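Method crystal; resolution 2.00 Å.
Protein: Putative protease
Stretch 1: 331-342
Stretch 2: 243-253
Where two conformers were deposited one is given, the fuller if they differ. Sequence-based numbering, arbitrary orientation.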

# COMPACT_ATOMS: atom_id res chain seq x y z
N LYS A 331 -15.29 9.26 -6.43
CA LYS A 331 -15.39 10.11 -7.60
C LYS A 331 -16.51 11.13 -7.33
O LYS A 331 -17.60 10.73 -6.92
CB LYS A 331 -15.75 9.21 -8.79
CG LYS A 331 -16.25 9.86 -10.03
CD LYS A 331 -16.40 8.82 -11.16
CE LYS A 331 -17.60 7.88 -11.04
NZ LYS A 331 -18.83 8.35 -11.75
N ALA A 332 -16.24 12.42 -7.56
CA ALA A 332 -17.25 13.49 -7.44
C ALA A 332 -17.32 14.27 -8.75
O ALA A 332 -16.31 14.72 -9.27
CB ALA A 332 -16.93 14.43 -6.30
N THR A 333 -18.52 14.42 -9.29
CA THR A 333 -18.69 15.17 -10.53
C THR A 333 -19.07 16.60 -10.19
O THR A 333 -20.13 16.83 -9.63
CB THR A 333 -19.77 14.55 -11.39
OG1 THR A 333 -19.46 13.18 -11.57
CG2 THR A 333 -19.87 15.26 -12.77
N VAL A 334 -18.17 17.54 -10.50
CA VAL A 334 -18.31 18.94 -10.12
C VAL A 334 -18.41 19.76 -11.41
O VAL A 334 -17.45 19.82 -12.19
CB VAL A 334 -17.10 19.37 -9.27
CG1 VAL A 334 -17.09 20.89 -9.03
CG2 VAL A 334 -17.04 18.54 -7.94
N ASP A 335 -19.59 20.34 -11.67
CA ASP A 335 -19.81 21.08 -12.94
C ASP A 335 -19.38 20.23 -14.15
O ASP A 335 -18.63 20.67 -15.02
CB ASP A 335 -19.04 22.41 -12.94
CG ASP A 335 -19.29 23.24 -11.71
OD1 ASP A 335 -20.47 23.30 -11.24
OD2 ASP A 335 -18.32 23.85 -11.21
N GLY A 336 -19.82 18.98 -14.19
CA GLY A 336 -19.59 18.14 -15.37
C GLY A 336 -18.19 17.55 -15.50
O GLY A 336 -17.89 16.91 -16.51
N LYS A 337 -17.34 17.77 -14.49
CA LYS A 337 -15.95 17.27 -14.50
C LYS A 337 -15.64 16.50 -13.22
O LYS A 337 -15.82 17.02 -12.10
CB LYS A 337 -14.94 18.41 -14.60
CG LYS A 337 -15.23 19.43 -15.74
CD LYS A 337 -14.08 20.43 -15.91
CE LYS A 337 -14.52 21.69 -16.67
NZ LYS A 337 -13.32 22.56 -17.04
N ASP A 338 -15.13 15.29 -13.38
CA ASP A 338 -14.85 14.44 -12.26
C ASP A 338 -13.58 14.81 -11.53
O ASP A 338 -12.60 15.16 -12.13
CB ASP A 338 -14.77 13.00 -12.71
CG ASP A 338 -16.11 12.42 -13.04
OD1 ASP A 338 -17.16 13.04 -12.70
OD2 ASP A 338 -16.10 11.31 -13.62
N GLN A 339 -13.60 14.68 -10.20
CA GLN A 339 -12.39 14.74 -9.41
C GLN A 339 -12.44 13.59 -8.44
O GLN A 339 -13.53 13.09 -8.09
CB GLN A 339 -12.24 16.11 -8.69
CG GLN A 339 -13.33 16.38 -7.66
CD GLN A 339 -13.33 17.83 -7.20
OE1 GLN A 339 -13.16 18.11 -6.03
NE2 GLN A 339 -13.53 18.74 -8.12
N TYR A 340 -11.26 13.14 -8.03
CA TYR A 340 -11.13 11.96 -7.18
C TYR A 340 -10.66 12.34 -5.78
O TYR A 340 -9.75 13.13 -5.64
CB TYR A 340 -10.17 10.96 -7.82
CG TYR A 340 -10.59 10.64 -9.24
CD1 TYR A 340 -11.82 10.04 -9.49
CD2 TYR A 340 -9.77 10.96 -10.33
CE1 TYR A 340 -12.23 9.74 -10.80
CE2 TYR A 340 -10.17 10.64 -11.64
CZ TYR A 340 -11.41 10.03 -11.85
OH TYR A 340 -11.85 9.79 -13.11
N LEU A 341 -11.32 11.77 -4.77
CA LEU A 341 -10.97 12.01 -3.38
C LEU A 341 -10.43 10.71 -2.79
O LEU A 341 -11.11 9.67 -2.81
CB LEU A 341 -12.19 12.51 -2.59
CG LEU A 341 -13.12 13.51 -3.28
CD1 LEU A 341 -14.08 14.13 -2.26
CD2 LEU A 341 -12.33 14.60 -3.99
N SER A 342 -9.20 10.77 -2.28
CA SER A 342 -8.47 9.64 -1.71
C SER A 342 -7.28 10.18 -0.89
O SER A 342 -6.91 11.37 -1.00
CB SER A 342 -7.94 8.69 -2.79
OG SER A 342 -7.25 9.41 -3.80
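Stretch 2, residues 243-253: NEQEKVNIIRD

Stretch 1 is a β-hairpin: strands 331-334 and 337-341 are joined by a type I' turn from V334 to K337, in which D335 and G336 both take positive phi. Stretch 2 is helical from E244 to D253, with N243 as its N-cap; N243 OD1 accepts from E246 N at 2.8 Å. The helix lies along the hairpin, nearly parallel to strand 337-341 (9°, axes 11.7 Å apart at closest) and roughly antiparallel to strand 331-334 (151°, 8.9 Å). Its first turn therefore meets the β-turn, while R252 lies near L341.

E244 covers the most surface. Its CA-to-CB bond points toward the hairpin, and its extended side chain (chi1 m, chi2 t) brings OE1 to 2.7 Å from D335 N, an almost straight hydrogen bond. A carboxylate suits this place because it can accept from a backbone amide at the turn. The cost is a second acceptor nearby: E244 OE1 and D335 OD1, both acidic, stand 3.3 Å apart. Two waters link D335 to the start of the helix, one joining D335 OD1 to E244 N and the other D335 OD2 to Q245 N.

V334 and V248 form the apolar centre, with V334 CG2 3.4 Å from V248 CG2. Both are buried, and their compact branched side chains allow this close packing. V248 also meets L341, its CG1 lying 4.1 Å from L341 CD1, and A332 CB is 4.5 Å from V248 CG2. L341 CD1 reaches on to R252 CG at 4.3 Å, using the aliphatic part of the arginine.

Beside this patch, Q245 and Q339 pair through their amides: Q339 NE2 donates to Q245 OE1 at 2.9 Å, and Q245 NE2 to Q339 OE1 at 3.2 Å. Glutamine suits both positions, since each amide donates and accepts at once.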

# COMPACT_ATOMS: atom_id res chain seq x y z
N ASN A 243 -20.89 27.74 -5.27
CA ASN A 243 -20.58 26.78 -6.31
C ASN A 243 -20.41 25.33 -5.82
O ASN A 243 -20.23 25.05 -4.62
CB ASN A 243 -19.36 27.26 -7.11
CG ASN A 243 -18.13 27.41 -6.26
OD1 ASN A 243 -17.74 26.51 -5.53
ND2 ASN A 243 -17.48 28.56 -6.38
N GLU A 244 -20.46 24.42 -6.77
CA GLU A 244 -20.35 23.00 -6.46
C GLU A 244 -19.01 22.64 -5.83
O GLU A 244 -18.96 21.77 -4.97
CB GLU A 244 -20.58 22.20 -7.71
CG GLU A 244 -22.02 22.21 -8.11
CD GLU A 244 -22.31 21.30 -9.28
OE1 GLU A 244 -21.42 20.50 -9.68
OE2 GLU A 244 -23.45 21.39 -9.80
N GLN A 245 -17.94 23.32 -6.22
CA GLN A 245 -16.65 23.01 -5.68
C GLN A 245 -16.61 23.30 -4.17
O GLN A 245 -15.99 22.56 -3.39
CB GLN A 245 -15.54 23.75 -6.41
CG GLN A 245 -14.13 23.37 -5.93
CD GLN A 245 -13.80 21.91 -6.20
OE1 GLN A 245 -13.84 21.49 -7.33
NE2 GLN A 245 -13.51 21.14 -5.15
N GLU A 246 -17.27 24.39 -3.77
CA GLU A 246 -17.27 24.80 -2.38
C GLU A 246 -17.97 23.69 -1.57
O GLU A 246 -17.53 23.35 -0.50
CB GLU A 246 -18.00 26.15 -2.20
CG GLU A 246 -18.04 26.59 -0.75
CD GLU A 246 -18.74 27.93 -0.53
OE1 GLU A 246 -18.84 28.74 -1.49
OE2 GLU A 246 -19.20 28.15 0.61
N LYS A 247 -19.05 23.15 -2.12
CA LYS A 247 -19.77 22.09 -1.45
C LYS A 247 -18.91 20.86 -1.22
O LYS A 247 -18.93 20.27 -0.13
CB LYS A 247 -21.01 21.70 -2.23
CG LYS A 247 -22.04 22.77 -2.36
CD LYS A 247 -23.20 22.19 -3.11
CE LYS A 247 -24.39 23.11 -3.21
NZ LYS A 247 -25.48 22.32 -3.87
N VAL A 248 -18.15 20.45 -2.24
CA VAL A 248 -17.23 19.32 -2.10
C VAL A 248 -16.22 19.64 -0.99
O VAL A 248 -15.96 18.82 -0.10
CB VAL A 248 -16.49 18.97 -3.44
CG1 VAL A 248 -15.38 17.91 -3.20
CG2 VAL A 248 -17.49 18.52 -4.53
N ASN A 249 -15.66 20.84 -1.02
CA ASN A 249 -14.65 21.21 -0.02
C ASN A 249 -15.19 21.17 1.40
O ASN A 249 -14.52 20.69 2.30
CB ASN A 249 -14.10 22.60 -0.31
CG ASN A 249 -13.45 22.69 -1.68
OD1 ASN A 249 -13.07 21.68 -2.29
ND2 ASN A 249 -13.30 23.93 -2.16
N ILE A 250 -16.40 21.68 1.59
CA ILE A 250 -17.02 21.68 2.90
C ILE A 250 -17.18 20.24 3.42
O ILE A 250 -16.77 19.92 4.54
CB ILE A 250 -18.38 22.42 2.86
CG1 ILE A 250 -18.16 23.94 2.69
CG2 ILE A 250 -19.19 22.14 4.14
CD1 ILE A 250 -19.44 24.77 2.37
N ILE A 251 -17.68 19.35 2.56
CA ILE A 251 -17.95 17.97 2.97
C ILE A 251 -16.63 17.23 3.24
O ILE A 251 -16.43 16.65 4.31
CB ILE A 251 -18.81 17.22 1.94
CG1 ILE A 251 -20.19 17.90 1.76
CG2 ILE A 251 -18.96 15.72 2.33
CD1 ILE A 251 -21.06 17.92 2.99
N ARG A 252 -15.72 17.27 2.28
CA ARG A 252 -14.40 16.66 2.42
C ARG A 252 -13.68 17.14 3.68
O ARG A 252 -13.14 16.34 4.43
CB ARG A 252 -13.56 16.97 1.19
CG ARG A 252 -12.29 16.16 1.06
CD ARG A 252 -11.38 16.73 -0.04
NE ARG A 252 -11.04 18.10 0.29
CZ ARG A 252 -11.42 19.19 -0.37
NH1 ARG A 252 -12.12 19.11 -1.51
NH2 ARG A 252 -11.08 20.39 0.10
N ASP A 253 -13.65 18.45 3.90
CA ASP A 253 -12.94 19.00 5.05
C ASP A 253 -13.62 18.62 6.34
O ASP A 253 -12.94 18.31 7.32
CB ASP A 253 -12.84 20.53 4.95
CG ASP A 253 -11.90 20.98 3.84
OD1 ASP A 253 -11.10 20.14 3.36
OD2 ASP A 253 -11.98 22.15 3.43
O HOH W 1 -20.96 25.43 -9.47
O HOH W 2 -17.86 24.83 -8.85